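Long-range contacts in farnesyltransferase, putative (Trypanosoma cruzi, PDB 3WCA), which probably condenses two molecules of farnesyl diphosphate into squalene, using NADPH or NADH, at the first step from farnesyl diphosphate towards lanosterol: residues 81-89 against 136-147; 196-207 against 283-294. The protein carries 1 engineered substitution. All blocks are in the same frame, centred on the assembly; numbering follows the deposited sequence.

In the fold
The two contacts show how an all-helical isoprenoid synthase builds up the surroundings of its metal site and its ligand pocket. Interaction 1 joins 81-89 to residues 136-147 of a long helix near the magnesium site formed by D68, E71 and D72: the side chain of L147 comes within about 4 Å of that of E71 and about 8 Å of a bound magnesium ion. Interaction 2, deeper in the fold, pairs helix 191-207 with helix 274-294 and presents M196, G197, L200, Q201 and N204 to the thiodiphosphate ligand FPS; its R207 side chain lies about 12 Å from the magnesium ion. Interactions 1 and 2 do not touch: the centres of interactions 1 and 2 are 25 Å apart, their nearest atoms about 8 Å.

Interaction 1: 81-89 against 136-147; sequences KLRELPKFH and CERMANGMCDFL
H89 lays its imidazole against E137, with E137 CB over the ring face, 3.9 Å from the centroid and 17° off the normal, a CH-pi contact. The carboxylate follows across the same ring, its plane turned 41° from the imidazole; E137 OE2 comes to 2.9 Å from H89 NE2, but at an angle too poor for a hydrogen bond. A chi1 of 75°, which sets H89 CG between its backbone N and carbonyl carbon, tucks the ring over E137. Beside this pair a water bridges P86 O and E137 OE2. One turn on, A140 CB packs against the carbonyl oxygen of L85, and C144 SG sits 3.7 Å from both L85 CB and P86 CG. The segments run antiparallel, 81-89 lying along residues 136-147 of the long helix in the all-helical fold of the squalene/phytoene synthase family. Farther along, near L147, L82 CD2 rests on C144 CB, and L147 CD1 meets L85 CD1 tip to tip at 3.9 Å while crossing K81 at about a right angle, 3.6 Å from K81 CB. The extended K81 chain carries NZ onwards to the backbone oxygens of D73 and E71, at the end of the helix that bears the metal ligands. On the inner side C136 SG approaches the edge of the F88 ring, 5.4 Å from its centroid, as a sulfur-aromatic contact. Helix 51-72 backs both residues: A66 and L67 touch F88, and V63 touches C136. W97, from outside that helix, meets the F88 ring with its plane steeply turned.

Interaction 2: 196-207 against 283-294; sequences MGLFLQKTNIIR and PQVMAMATLSLV. With FPS (S-[(2E,6E)-3,7,11-trimethyldodeca-2,6,10-trienyl] trihydrogen thiodiphosphate), chain E.
Helices 196-207 and 283-294 run in roughly the same direction, inclined at 36° with their axes 9.4 Å apart at closest approach, and bring the backbones of L200 and A287 opposite each other. This buried pair belongs to the helical bundle of the trans-isoprenyl synthase fold, and F199 acts as a knob in a hole formed by Q284, A287, M288 and L291. With CG anti to the backbone N (chi1 -172°), its ring drives into that hole: CE2 reaches A287 CB at 3.6 Å, CE1 meets L291 CD2, and CZ touches the methyl of M288, whose chain crosses the ring at about a right angle in a Met-aromatic contact. T203 OG1 lies over the centre of one ring face and bonds back to F199 O at 2.8 Å, an oxygen that also receives T203 N from the other face of its carbonyl plane. The methyl of T203 meanwhile rests on A287 O and T290 CG2. Further on, I206 CG2 meets V294 CG2 at 3.9 Å. At the opposite end L200 has two roles. Its CD2 packs on P283 O and A287 CB, while CD1 turns to the ligand, 3.8 Å from FPS C8; M196 CB likewise lines the farnesyl chain beside FPS C15. The bent M196 chain curls its sulfur and methyl against Q284. From there Q284 NE2 donates to M196 O (3.1 Å, 162°), arriving above the carbonyl plane. The other end of the amide, Q284 OE1, is buried without a polar partner, 3.2 Å from F199 CD2 at the ring edge.

Interaction 1: 81-89 against 136-147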
loop_
_atom_site.group_PDB
_atom_site.type_symbol
_atom_site.label_atom_id
_atom_site.label_comp_id
_atom_site.label_asym_id
_atom_site.label_seq_id
_atom_site.Cartn_x
_atom_site.Cartn_y
_atom_site.Cartn_z
ATOM N N LYS A 81 3.944 -2.108 22.647
ATOM C CA LYS A 81 3.197 -1.696 21.465
ATOM C C LYS A 81 1.691 -1.699 21.702
ATOM O O LYS A 81 0.984 -0.803 21.238
ATOM C CB LYS A 81 3.543 -2.605 20.282
ATOM C CG LYS A 81 5.022 -2.577 19.891
ATOM C CD LYS A 81 5.314 -3.642 18.850
ATOM C CE LYS A 81 6.791 -3.697 18.463
ATOM N NZ LYS A 81 7.006 -4.813 17.488
ATOM N N LEU A 82 1.196 -2.702 22.420
ATOM C CA LEU A 82 -0.231 -2.787 22.711
ATOM C C LEU A 82 -0.631 -1.656 23.652
ATOM O O LEU A 82 -1.798 -1.268 23.735
ATOM C CB LEU A 82 -0.554 -4.136 23.352
ATOM C CG LEU A 82 -0.232 -5.361 22.498
ATOM C CD1 LEU A 82 -0.578 -6.637 23.267
ATOM C CD2 LEU A 82 -1.019 -5.286 21.192
ATOM N N ARG A 83 0.356 -1.124 24.355
ATOM C CA ARG A 83 0.136 -0.041 25.300
ATOM C C ARG A 83 0.129 1.326 24.602
ATOM O O ARG A 83 -0.824 2.093 24.720
ATOM C CB ARG A 83 1.240 -0.067 26.367
ATOM C CG ARG A 83 1.097 0.966 27.484
ATOM C CD ARG A 83 2.414 1.116 28.248
ATOM N NE ARG A 83 2.927 -0.172 28.721
ATOM C CZ ARG A 83 4.203 -0.544 28.655
ATOM N NH1 ARG A 83 5.112 0.270 28.131
ATOM N NH2 ARG A 83 4.574 -1.734 29.104
ATOM N N GLU A 84 1.196 1.610 23.862
ATOM C CA GLU A 84 1.356 2.891 23.177
ATOM C C GLU A 84 0.487 3.151 21.936
ATOM O O GLU A 84 -0.058 4.245 21.776
ATOM C CB GLU A 84 2.831 3.077 22.800
ATOM C CG GLU A 84 3.808 3.105 23.977
ATOM C CD GLU A 84 3.634 4.323 24.878
ATOM O OE1 GLU A 84 3.324 5.420 24.361
ATOM O OE2 GLU A 84 3.830 4.188 26.105
ATOM N N LEU A 85 0.356 2.155 21.064
ATOM C CA LEU A 85 -0.415 2.311 19.833
ATOM C C LEU A 85 -1.840 2.864 19.932
ATOM O O LEU A 85 -2.143 3.898 19.333
ATOM C CB LEU A 85 -0.427 0.986 19.060
ATOM C CG LEU A 85 0.928 0.584 18.464
ATOM C CD1 LEU A 85 0.824 -0.779 17.798
ATOM C CD2 LEU A 85 1.377 1.645 17.451
ATOM N N PRO A 86 -2.730 2.198 20.690
ATOM C CA PRO A 86 -4.125 2.641 20.839
ATOM C C PRO A 86 -4.346 4.109 21.168
ATOM O O PRO A 86 -5.390 4.670 20.839
ATOM C CB PRO A 86 -4.663 1.718 21.929
ATOM C CG PRO A 86 -3.895 0.455 21.685
ATOM C CD PRO A 86 -2.489 0.991 21.500
ATOM N N LYS A 87 -3.383 4.737 21.823
ATOM C CA LYS A 87 -3.544 6.143 22.152
ATOM C C LYS A 87 -2.618 7.024 21.323
ATOM O O LYS A 87 -2.356 8.174 21.669
ATOM C CB LYS A 87 -3.311 6.378 23.654
ATOM C CG LYS A 87 -2.006 5.823 24.214
ATOM C CD LYS A 87 -1.823 6.274 25.666
ATOM C CE LYS A 87 -0.452 5.899 26.216
ATOM N NZ LYS A 87 -0.342 4.458 26.558
ATOM N N PHE A 88 -2.140 6.486 20.208
ATOM C CA PHE A 88 -1.252 7.247 19.359
ATOM C C PHE A 88 -1.979 8.452 18.806
ATOM O O PHE A 88 -1.424 9.541 18.758
ATOM C CB PHE A 88 -0.738 6.400 18.203
ATOM C CG PHE A 88 0.586 6.855 17.678
ATOM C CD1 PHE A 88 1.762 6.497 18.333
ATOM C CD2 PHE A 88 0.663 7.648 16.538
ATOM C CE1 PHE A 88 3.001 6.922 17.855
ATOM C CE2 PHE A 88 1.895 8.077 16.052
ATOM C CZ PHE A 88 3.068 7.712 16.714
ATOM N N HIS A 89 -3.225 8.255 18.396
ATOM C CA HIS A 89 -4.020 9.344 17.841
ATOM C C HIS A 89 -4.230 10.487 18.836
ATOM O O HIS A 89 -4.396 11.638 18.436
ATOM C CB HIS A 89 -5.380 8.825 17.366
ATOM C CG HIS A 89 -6.342 8.534 18.477
ATOM N ND1 HIS A 89 -6.085 7.606 19.464
ATOM C CD2 HIS A 89 -7.565 9.046 18.752
ATOM C CE1 HIS A 89 -7.108 7.558 20.298
ATOM N NE2 HIS A 89 -8.021 8.421 19.888
ATOM N N CYS A 136 -5.964 7.106 11.987
ATOM C CA CYS A 136 -4.825 6.761 12.845
ATOM C C CYS A 136 -5.204 5.764 13.943
ATOM O O CYS A 136 -4.515 4.769 14.164
ATOM C CB CYS A 136 -4.260 8.017 13.494
ATOM S SG CYS A 136 -2.947 7.663 14.649
ATOM N N GLU A 137 -6.306 6.052 14.625
ATOM C CA GLU A 137 -6.809 5.203 15.696
ATOM C C GLU A 137 -7.226 3.818 15.183
ATOM O O GLU A 137 -6.825 2.794 15.739
ATOM C CB GLU A 137 -8.001 5.885 16.379
ATOM C CG GLU A 137 -8.655 5.042 17.454
ATOM C CD GLU A 137 -9.582 5.845 18.352
ATOM O OE1 GLU A 137 -10.535 6.470 17.834
ATOM O OE2 GLU A 137 -9.348 5.842 19.581
ATOM N N ARG A 138 -8.039 3.785 14.133
ATOM C CA ARG A 138 -8.480 2.516 13.582
ATOM C C ARG A 138 -7.318 1.651 13.064
ATOM O O ARG A 138 -7.332 0.433 13.234
ATOM C CB ARG A 138 -9.513 2.763 12.481
ATOM C CG ARG A 138 -10.844 3.291 13.020
ATOM C CD ARG A 138 -11.731 3.847 11.916
ATOM N NE ARG A 138 -12.200 2.813 10.997
ATOM C CZ ARG A 138 -12.841 3.075 9.865
ATOM N NH1 ARG A 138 -13.073 4.337 9.525
ATOM N NH2 ARG A 138 -13.257 2.086 9.076
ATOM N N MET A 139 -6.309 2.263 12.444
ATOM C CA MET A 139 -5.172 1.481 11.949
ATOM C C MET A 139 -4.360 0.937 13.117
ATOM O O MET A 139 -3.902 -0.207 13.099
ATOM C CB MET A 139 -4.245 2.325 11.065
ATOM C CG MET A 139 -2.932 1.594 10.694
ATOM S SD MET A 139 -1.876 2.519 9.531
ATOM C CE MET A 139 -3.088 2.706 8.159
ATOM N N ALA A 140 -4.161 1.776 14.125
ATOM C CA ALA A 140 -3.402 1.375 15.302
ATOM C C ALA A 140 -4.033 0.152 15.978
ATOM O O ALA A 140 -3.348 -0.823 16.281
ATOM C CB ALA A 140 -3.325 2.529 16.278
ATOM N N ASN A 141 -5.340 0.192 16.202
ATOM C CA ASN A 141 -6.000 -0.935 16.859
ATOM C C ASN A 141 -5.943 -2.188 15.986
ATOM O O ASN A 141 -5.816 -3.300 16.494
ATOM C CB ASN A 141 -7.435 -0.548 17.222
ATOM C CG ASN A 141 -7.476 0.549 18.286
ATOM O OD1 ASN A 141 -8.391 1.374 18.323
ATOM N ND2 ASN A 141 -6.474 0.556 19.158
ATOM N N GLY A 142 -6.006 -1.995 14.670
ATOM C CA GLY A 142 -5.926 -3.120 13.760
ATOM C C GLY A 142 -4.542 -3.739 13.857
ATOM O O GLY A 142 -4.386 -4.958 13.885
ATOM N N MET A 143 -3.520 -2.896 13.913
ATOM C CA MET A 143 -2.162 -3.400 14.023
ATOM C C MET A 143 -2.036 -4.193 15.322
ATOM O O MET A 143 -1.396 -5.247 15.350
ATOM C CB MET A 143 -1.150 -2.252 14.030
ATOM C CG MET A 143 -1.023 -1.475 12.717
ATOM S SD MET A 143 0.117 -0.083 12.939
ATOM C CE MET A 143 0.705 0.188 11.237
ATOM N N CYS A 144 -2.632 -3.678 16.397
ATOM C CA CYS A 144 -2.575 -4.354 17.689
ATOM C C CYS A 144 -3.147 -5.756 17.573
ATOM O O CYS A 144 -2.579 -6.707 18.106
ATOM C CB CYS A 144 -3.339 -3.567 18.761
ATOM S SG CYS A 144 -2.453 -2.120 19.401
ATOM N N ASP A 145 -4.262 -5.879 16.864
ATOM C CA ASP A 145 -4.900 -7.174 16.675
ATOM C C ASP A 145 -3.949 -8.179 16.037
ATOM O O ASP A 145 -3.862 -9.325 16.485
ATOM C CB ASP A 145 -6.160 -7.027 15.812
ATOM C CG ASP A 145 -6.880 -8.359 15.587
ATOM O OD1 ASP A 145 -6.823 -9.235 16.479
ATOM O OD2 ASP A 145 -7.519 -8.527 14.524
ATOM N N PHE A 146 -3.227 -7.757 15.000
ATOM C CA PHE A 146 -2.303 -8.658 14.313
ATOM C C PHE A 146 -0.900 -8.705 14.895
ATOM O O PHE A 146 -0.027 -9.370 14.352
ATOM C CB PHE A 146 -2.237 -8.329 12.819
ATOM C CG PHE A 146 -3.433 -8.805 12.051
ATOM C CD1 PHE A 146 -3.577 -10.153 11.736
ATOM C CD2 PHE A 146 -4.449 -7.919 11.698
ATOM C CE1 PHE A 146 -4.719 -10.617 11.085
ATOM C CE2 PHE A 146 -5.595 -8.371 11.044
ATOM C CZ PHE A 146 -5.729 -9.728 10.737
ATOM N N LEU A 147 -0.670 -7.988 15.988
ATOM C CA LEU A 147 0.638 -8.039 16.625
ATOM C C LEU A 147 0.610 -9.252 17.551
ATOM O O LEU A 147 1.649 -9.803 17.911
ATOM C CB LEU A 147 0.908 -6.776 17.442
ATOM C CG LEU A 147 1.729 -5.664 16.785
ATOM C CD1 LEU A 147 1.866 -4.515 17.764
ATOM C CD2 LEU A 147 3.107 -6.186 16.393
HETATM O O HOH W 1 -7.998 3.667 20.633
#

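Interaction 2: 196-207 against 283-294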
loop_
_atom_site.group_PDB
_atom_site.type_symbol
_atom_site.label_atom_id
_atom_site.label_comp_id
_atom_site.label_asym_id
_atom_site.label_seq_id
_atom_site.Cartn_x
_atom_site.Cartn_y
_atom_site.Cartn_z
ATOM N N MET A 196 -8.391 -0.165 -3.705
ATOM C CA MET A 196 -7.223 0.585 -4.165
ATOM C C MET A 196 -6.051 0.339 -3.220
ATOM O O MET A 196 -4.943 0.065 -3.664
ATOM C CB MET A 196 -7.547 2.089 -4.227
ATOM C CG MET A 196 -8.471 2.498 -5.393
ATOM S SD MET A 196 -7.544 2.879 -6.927
ATOM C CE MET A 196 -6.625 4.334 -6.354
ATOM N N GLY A 197 -6.306 0.425 -1.916
ATOM C CA GLY A 197 -5.253 0.192 -0.951
ATOM C C GLY A 197 -4.766 -1.253 -0.969
ATOM O O GLY A 197 -3.565 -1.509 -0.866
ATOM N N LEU A 198 -5.693 -2.199 -1.117
ATOM C CA LEU A 198 -5.317 -3.604 -1.125
ATOM C C LEU A 198 -4.474 -3.986 -2.319
ATOM O O LEU A 198 -3.539 -4.768 -2.181
ATOM C CB LEU A 198 -6.554 -4.508 -1.050
ATOM C CG LEU A 198 -6.879 -5.008 0.364
ATOM C CD1 LEU A 198 -7.102 -3.827 1.276
ATOM C CD2 LEU A 198 -8.119 -5.905 0.339
ATOM N N PHE A 199 -4.783 -3.435 -3.487
ATOM C CA PHE A 199 -4.004 -3.757 -4.669
ATOM C C PHE A 199 -2.553 -3.361 -4.474
ATOM O O PHE A 199 -1.650 -4.107 -4.848
ATOM C CB PHE A 199 -4.551 -3.058 -5.913
ATOM C CG PHE A 199 -3.883 -3.510 -7.198
ATOM C CD1 PHE A 199 -3.907 -4.857 -7.570
ATOM C CD2 PHE A 199 -3.225 -2.601 -8.022
ATOM C CE1 PHE A 199 -3.287 -5.293 -8.741
ATOM C CE2 PHE A 199 -2.597 -3.022 -9.200
ATOM C CZ PHE A 199 -2.624 -4.361 -9.564
ATOM N N LEU A 200 -2.324 -2.189 -3.888
ATOM C CA LEU A 200 -0.960 -1.737 -3.662
ATOM C C LEU A 200 -0.257 -2.576 -2.600
ATOM O O LEU A 200 0.866 -3.030 -2.805
ATOM C CB LEU A 200 -0.916 -0.260 -3.221
ATOM C CG LEU A 200 -1.515 0.837 -4.114
ATOM C CD1 LEU A 200 -1.088 2.219 -3.571
ATOM C CD2 LEU A 200 -1.033 0.664 -5.552
ATOM N N GLN A 201 -0.921 -2.780 -1.466
ATOM C CA GLN A 201 -0.311 -3.520 -0.385
ATOM C C GLN A 201 0.008 -4.948 -0.815
ATOM O O GLN A 201 1.095 -5.433 -0.561
ATOM C CB GLN A 201 -1.226 -3.517 0.853
ATOM C CG GLN A 201 -0.586 -4.102 2.122
ATOM C CD GLN A 201 0.669 -3.349 2.568
ATOM O OE1 GLN A 201 0.695 -2.122 2.589
ATOM N NE2 GLN A 201 1.707 -4.086 2.938
ATOM N N LYS A 202 -0.927 -5.602 -1.488
ATOM C CA LYS A 202 -0.713 -6.979 -1.909
ATOM C C LYS A 202 0.417 -7.133 -2.925
ATOM O O LYS A 202 1.193 -8.088 -2.846
ATOM C CB LYS A 202 -2.019 -7.580 -2.451
ATOM C CG LYS A 202 -3.068 -7.807 -1.361
ATOM C CD LYS A 202 -4.228 -8.658 -1.856
ATOM C CE LYS A 202 -5.280 -8.855 -0.771
ATOM N NZ LYS A 202 -6.436 -9.678 -1.247
ATOM N N THR A 203 0.525 -6.202 -3.871
ATOM C CA THR A 203 1.593 -6.288 -4.857
ATOM C C THR A 203 2.926 -6.148 -4.134
ATOM O O THR A 203 3.889 -6.828 -4.470
ATOM C CB THR A 203 1.454 -5.210 -5.945
ATOM O OG1 THR A 203 0.188 -5.368 -6.601
ATOM C CG2 THR A 203 2.550 -5.362 -6.994
ATOM N N ASN A 204 2.984 -5.299 -3.114
ATOM C CA ASN A 204 4.240 -5.159 -2.401
ATOM C C ASN A 204 4.527 -6.407 -1.577
ATOM O O ASN A 204 5.653 -6.873 -1.545
ATOM C CB ASN A 204 4.236 -3.922 -1.501
ATOM C CG ASN A 204 4.246 -2.616 -2.296
ATOM O OD1 ASN A 204 4.557 -2.597 -3.489
ATOM N ND2 ASN A 204 3.914 -1.521 -1.631
ATOM N N ILE A 205 3.512 -6.950 -0.910
ATOM C CA ILE A 205 3.706 -8.154 -0.100
ATOM C C ILE A 205 4.218 -9.304 -0.978
ATOM O O ILE A 205 5.087 -10.090 -0.564
ATOM C CB ILE A 205 2.383 -8.556 0.622
ATOM C CG1 ILE A 205 2.218 -7.703 1.885
ATOM C CG2 ILE A 205 2.396 -10.048 0.994
ATOM C CD1 ILE A 205 0.869 -7.874 2.593
ATOM N N ILE A 206 3.691 -9.387 -2.197
ATOM C CA ILE A 206 4.107 -10.413 -3.135
ATOM C C ILE A 206 5.555 -10.183 -3.574
ATOM O O ILE A 206 6.373 -11.111 -3.543
ATOM C CB ILE A 206 3.211 -10.425 -4.388
ATOM C CG1 ILE A 206 1.808 -10.901 -4.020
ATOM C CG2 ILE A 206 3.822 -11.317 -5.461
ATOM C CD1 ILE A 206 0.813 -10.845 -5.170
ATOM N N ARG A 207 5.864 -8.951 -3.978
ATOM C CA ARG A 207 7.208 -8.598 -4.442
ATOM C C ARG A 207 8.278 -8.746 -3.369
ATOM O O ARG A 207 9.398 -9.165 -3.670
ATOM C CB ARG A 207 7.256 -7.142 -4.958
ATOM C CG ARG A 207 8.672 -6.680 -5.418
ATOM C CD ARG A 207 8.870 -5.146 -5.324
ATOM N NE ARG A 207 8.619 -4.650 -3.969
ATOM C CZ ARG A 207 8.309 -3.386 -3.673
ATOM N NH1 ARG A 207 8.221 -2.481 -4.646
ATOM N NH2 ARG A 207 8.051 -3.028 -2.410
ATOM N N PRO A 283 0.560 5.279 -8.470
ATOM C CA PRO A 283 0.925 4.100 -7.686
ATOM C C PRO A 283 0.207 2.843 -8.194
ATOM O O PRO A 283 0.776 1.749 -8.183
ATOM C CB PRO A 283 0.500 4.489 -6.269
ATOM C CG PRO A 283 0.657 6.021 -6.282
ATOM C CD PRO A 283 -0.001 6.329 -7.603
ATOM N N GLN A 284 -1.034 2.995 -8.646
ATOM C CA GLN A 284 -1.777 1.855 -9.155
ATOM C C GLN A 284 -1.127 1.326 -10.436
ATOM O O GLN A 284 -0.949 0.120 -10.591
ATOM C CB GLN A 284 -3.242 2.225 -9.437
ATOM C CG GLN A 284 -4.059 2.670 -8.211
ATOM C CD GLN A 284 -4.130 1.613 -7.128
ATOM O OE1 GLN A 284 -4.193 0.416 -7.418
ATOM N NE2 GLN A 284 -4.128 2.046 -5.874
ATOM N N VAL A 285 -0.777 2.215 -11.358
ATOM C CA VAL A 285 -0.146 1.762 -12.595
ATOM C C VAL A 285 1.206 1.088 -12.290
ATOM O O VAL A 285 1.567 0.094 -12.916
ATOM C CB VAL A 285 0.049 2.930 -13.574
ATOM C CG1 VAL A 285 0.811 2.458 -14.804
ATOM C CG2 VAL A 285 -1.309 3.492 -13.976
ATOM N N MET A 286 1.940 1.621 -11.320
ATOM C CA MET A 286 3.227 1.050 -10.919
ATOM C C MET A 286 3.039 -0.351 -10.322
ATOM O O MET A 286 3.857 -1.242 -10.530
ATOM C CB MET A 286 3.875 1.930 -9.863
ATOM C CG MET A 286 4.069 3.336 -10.312
ATOM S SD MET A 286 5.765 3.563 -10.708
ATOM C CE MET A 286 6.191 4.571 -9.281
ATOM N N ALA A 287 1.969 -0.519 -9.555
ATOM C CA ALA A 287 1.674 -1.798 -8.929
ATOM C C ALA A 287 1.372 -2.840 -9.996
ATOM O O ALA A 287 1.845 -3.974 -9.911
ATOM C CB ALA A 287 0.486 -1.657 -7.972
ATOM N N MET A 288 0.596 -2.459 -11.006
ATOM C CA MET A 288 0.269 -3.394 -12.071
ATOM C C MET A 288 1.516 -3.759 -12.878
ATOM O O MET A 288 1.635 -4.892 -13.349
ATOM C CB MET A 288 -0.817 -2.829 -12.988
ATOM C CG MET A 288 -1.294 -3.818 -14.058
ATOM S SD MET A 288 -2.208 -5.273 -13.426
ATOM C CE MET A 288 -3.738 -4.527 -13.168
ATOM N N ALA A 289 2.450 -2.813 -13.026
ATOM C CA ALA A 289 3.684 -3.095 -13.762
ATOM C C ALA A 289 4.517 -4.088 -12.947
ATOM O O ALA A 289 5.068 -5.051 -13.496
ATOM C CB ALA A 289 4.492 -1.807 -14.011
ATOM N N THR A 290 4.609 -3.857 -11.641
ATOM C CA THR A 290 5.355 -4.758 -10.774
ATOM C C THR A 290 4.706 -6.152 -10.798
ATOM O O THR A 290 5.386 -7.169 -10.946
ATOM C CB THR A 290 5.352 -4.256 -9.333
ATOM O OG1 THR A 290 6.025 -2.999 -9.272
ATOM C CG2 THR A 290 6.051 -5.237 -8.411
ATOM N N LEU A 291 3.384 -6.177 -10.660
ATOM C CA LEU A 291 2.632 -7.413 -10.656
ATOM C C LEU A 291 2.841 -8.212 -11.946
ATOM O O LEU A 291 2.939 -9.440 -11.909
ATOM C CB LEU A 291 1.140 -7.123 -10.469
ATOM C CG LEU A 291 0.309 -8.360 -10.118
ATOM C CD1 LEU A 291 0.661 -8.809 -8.682
ATOM C CD2 LEU A 291 -1.178 -8.053 -10.262
ATOM N N SER A 292 2.905 -7.522 -13.081
ATOM C CA SER A 292 3.109 -8.211 -14.355
ATOM C C SER A 292 4.516 -8.797 -14.413
ATOM O O SER A 292 4.751 -9.802 -15.075
ATOM C CB SER A 292 2.908 -7.252 -15.528
ATOM O OG SER A 292 3.981 -6.342 -15.639
ATOM N N LEU A 293 5.447 -8.168 -13.706
ATOM C CA LEU A 293 6.831 -8.622 -13.671
ATOM C C LEU A 293 7.063 -9.771 -12.690
ATOM O O LEU A 293 7.865 -10.661 -12.964
ATOM C CB LEU A 293 7.757 -7.465 -13.297
ATOM C CG LEU A 293 8.567 -6.814 -14.418
ATOM C CD1 LEU A 293 7.650 -6.277 -15.505
ATOM C CD2 LEU A 293 9.411 -5.695 -13.824
ATOM N N VAL A 294 6.380 -9.761 -11.547
ATOM C CA VAL A 294 6.588 -10.824 -10.576
ATOM C C VAL A 294 5.834 -12.090 -10.925
ATOM O O VAL A 294 6.197 -13.170 -10.471
ATOM C CB VAL A 294 6.175 -10.425 -9.132
ATOM C CG1 VAL A 294 6.956 -9.206 -8.682
ATOM C CG2 VAL A 294 4.675 -10.196 -9.061
HETATM C C1 FPS E . 4.278 1.228 1.688
HETATM S S1 FPS E . 5.219 2.783 2.085
HETATM C C2 FPS E . 2.745 1.498 1.789
HETATM C C3 FPS E . 1.691 1.009 1.025
HETATM C C4 FPS E . 1.841 0.042 -0.128
HETATM C C5 FPS E . 0.304 1.499 1.375
HETATM C C6 FPS E . -0.074 2.958 0.970
HETATM C C7 FPS E . -1.508 2.918 0.487
HETATM C C8 FPS E . -2.137 3.837 -0.260
HETATM C C10 FPS E . -3.611 3.544 -0.598
HETATM C C9 FPS E . -1.473 5.123 -0.769
HETATM C C11 FPS E . -4.035 4.159 -1.913
HETATM C C12 FPS E . -5.537 4.273 -1.939
HETATM C C13 FPS E . -6.240 5.246 -2.559
HETATM C C14 FPS E . -5.596 6.401 -3.339
HETATM C C15 FPS E . -7.763 5.182 -2.475
HETATM P PA FPS E . 5.865 3.692 0.341
HETATM O O1A FPS E . 4.664 3.887 -0.627
HETATM O O2A FPS E . 6.446 5.029 0.724
HETATM O O3A FPS E . 7.219 3.011 -0.374
HETATM P PB FPS E . 7.690 1.448 -0.823
HETATM O O1B FPS E . 8.325 1.442 -2.246
HETATM O O2B FPS E . 8.801 0.949 0.170
HETATM O O3B FPS E . 6.422 0.502 -0.908
#